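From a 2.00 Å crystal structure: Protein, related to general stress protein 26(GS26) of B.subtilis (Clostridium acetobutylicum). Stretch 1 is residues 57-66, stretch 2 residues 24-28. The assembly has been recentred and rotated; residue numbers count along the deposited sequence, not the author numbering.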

# COMPACT_ATOMS: atom_id res chain seq x y z
N ARG B 57 9.80 11.28 12.44
CA ARG B 57 9.63 9.82 12.42
C ARG B 57 10.03 9.24 11.06
O ARG B 57 10.95 8.44 10.98
CB ARG B 57 8.17 9.44 12.76
CG ARG B 57 7.97 8.08 13.41
CD ARG B 57 6.95 8.13 14.59
N MSE B 58 9.35 9.66 10.00
CA MSE B 58 9.57 9.11 8.67
C MSE B 58 11.01 9.32 8.24
O MSE B 58 11.63 8.43 7.70
CB MSE B 58 8.63 9.78 7.65
CG MSE B 58 8.78 9.32 6.21
SE MSE B 58 8.39 7.40 5.90
CE MSE B 58 9.89 6.56 6.81
N VAL B 59 11.55 10.51 8.50
CA VAL B 59 12.90 10.84 8.07
C VAL B 59 13.93 9.96 8.76
O VAL B 59 14.77 9.37 8.10
CB VAL B 59 13.23 12.32 8.34
CG1 VAL B 59 14.72 12.58 8.09
CG2 VAL B 59 12.36 13.21 7.48
N GLU B 60 13.84 9.89 10.08
CA GLU B 60 14.69 9.01 10.87
C GLU B 60 14.62 7.56 10.39
O GLU B 60 15.65 6.91 10.32
CB GLU B 60 14.31 9.08 12.34
CG GLU B 60 14.71 10.37 13.04
CD GLU B 60 14.20 10.46 14.49
OE1 GLU B 60 13.31 9.66 14.89
OE2 GLU B 60 14.69 11.35 15.23
N ARG B 61 13.41 7.08 10.11
CA ARG B 61 13.19 5.73 9.59
C ARG B 61 13.84 5.51 8.22
O ARG B 61 14.48 4.49 8.00
CB ARG B 61 11.69 5.41 9.47
CG ARG B 61 11.36 4.13 8.60
CD ARG B 61 9.85 3.90 8.33
NE ARG B 61 9.09 4.23 9.54
CZ ARG B 61 7.78 4.43 9.58
NH1 ARG B 61 7.02 4.30 8.50
NH2 ARG B 61 7.24 4.76 10.74
N LEU B 62 13.62 6.44 7.29
CA LEU B 62 14.25 6.31 5.97
C LEU B 62 15.78 6.40 6.01
O LEU B 62 16.47 5.79 5.20
CB LEU B 62 13.70 7.35 5.02
CG LEU B 62 12.25 7.11 4.66
CD1 LEU B 62 11.84 8.20 3.69
CD2 LEU B 62 12.03 5.68 4.11
N LYS B 63 16.30 7.15 6.98
CA LYS B 63 17.73 7.23 7.20
C LYS B 63 18.36 5.89 7.61
O LYS B 63 19.49 5.58 7.23
CB LYS B 63 18.03 8.27 8.29
CG LYS B 63 17.93 9.74 7.83
CD LYS B 63 18.50 10.74 8.87
CE LYS B 63 18.55 12.17 8.30
NZ LYS B 63 18.77 13.21 9.36
N LYS B 64 17.63 5.10 8.39
CA LYS B 64 18.11 3.84 8.90
C LYS B 64 17.74 2.70 7.97
O LYS B 64 18.40 1.67 7.95
CB LYS B 64 17.50 3.57 10.27
CG LYS B 64 17.72 4.67 11.31
CD LYS B 64 18.96 4.44 12.16
CE LYS B 64 18.82 5.04 13.55
NZ LYS B 64 17.76 4.33 14.33
N ASN B 65 16.66 2.85 7.21
CA ASN B 65 16.23 1.79 6.31
C ASN B 65 15.47 2.42 5.15
O ASN B 65 14.37 2.90 5.35
CB ASN B 65 15.36 0.81 7.09
CG ASN B 65 15.02 -0.43 6.31
OD1 ASN B 65 14.96 -0.43 5.08
ND2 ASN B 65 14.79 -1.51 7.03
N ASN B 66 16.07 2.43 3.96
CA ASN B 66 15.50 3.08 2.78
C ASN B 66 14.96 2.11 1.74
O ASN B 66 14.74 2.48 0.61
CB ASN B 66 16.53 4.01 2.13
CG ASN B 66 17.71 3.26 1.52
OD1 ASN B 66 17.84 2.05 1.66
ND2 ASN B 66 18.52 3.98 0.76
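Stretch 2 24-28: GTNGE

Stretch 2 is the end of a strand that crosses the last turns of a helix obliquely, held to it by one direct hydrogen bond from Arg61, a small nonpolar patch and a bridging water. The helical part of stretch 1 runs from residue 57 to 64, and its backbone bonds include Arg61 N to Arg57 O at 2.9 Å and Leu62 N to Met58 O at 2.8 Å. Asn65 is the first residue to leave helical phi/psi, at -153/108, although its N still reaches Arg61 O at 2.8 Å. In stretch 2, residues 24 to 26 are extended, with Thr25 at -133/166 and Asn26 at -88/105. The N-to-C directions of helix and strand make an angle of 72°, and their axes approach to 9.1 Å. Two pairs fix the register: Arg61 CA lies 7.3 Å from Gly27 CA, and Asn65 CA lies 7.0 Å from Asn26 CA.

Arg61 is the centre of the contact. Its CB points toward stretch 2, and the side chain, t at chi1 and chi2, extends far enough for Arg61 NH1 to donate to Thr25 OG1 at 3.1 Å, with an N-H...O angle of 149°. Thr25 OG1 lies at the guanidinium edge, near its plane, as such donation requires, whereas Gly27 CA covers one face, 3.8 Å from Arg61 NE. Arg61 CD packs 3.0 Å from Asn26 O.

Thr25, chi1 p, also presents its methyl to the helix: Thr25 CG2 lies 4.0 Å from Leu62 CD2 and 4.2 Å from SE of the selenomethionine Met58. Both helix side chains start sideways, but their ends come nearer. Beyond the helix end, one water accepts from Asn26 N at 2.9 Å and donates to Asn65 O at 3.1 Å, joining the two backbones. The contact is modest, burying 303 Å² summed over both sides.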

# COMPACT_ATOMS: atom_id res chain seq x y z
N GLY B 24 5.22 1.87 0.59
CA GLY B 24 5.48 0.95 1.67
C GLY B 24 6.88 1.11 2.24
O GLY B 24 7.84 1.18 1.51
N THR B 25 6.98 1.18 3.56
CA THR B 25 8.23 1.33 4.26
C THR B 25 8.30 0.33 5.41
O THR B 25 7.31 -0.27 5.80
CB THR B 25 8.39 2.75 4.85
OG1 THR B 25 7.24 3.07 5.66
CG2 THR B 25 8.56 3.78 3.80
N ASN B 26 9.50 0.17 5.94
CA ASN B 26 9.74 -0.69 7.09
C ASN B 26 9.54 0.11 8.36
O ASN B 26 10.36 0.94 8.68
CB ASN B 26 11.13 -1.24 7.05
CG ASN B 26 11.33 -2.22 5.92
OD1 ASN B 26 12.27 -2.11 5.14
ND2 ASN B 26 10.45 -3.18 5.82
N GLY B 27 8.42 -0.12 9.04
CA GLY B 27 8.06 0.64 10.22
C GLY B 27 8.65 0.08 11.50
O GLY B 27 9.44 -0.88 11.49
N GLU B 28 8.28 0.70 12.62
CA GLU B 28 8.78 0.27 13.93
C GLU B 28 8.31 -1.14 14.24
O GLU B 28 7.21 -1.55 13.81
CB GLU B 28 8.30 1.22 15.04
CG GLU B 28 8.89 2.62 15.01
O HOH W 1 11.76 1.50 4.60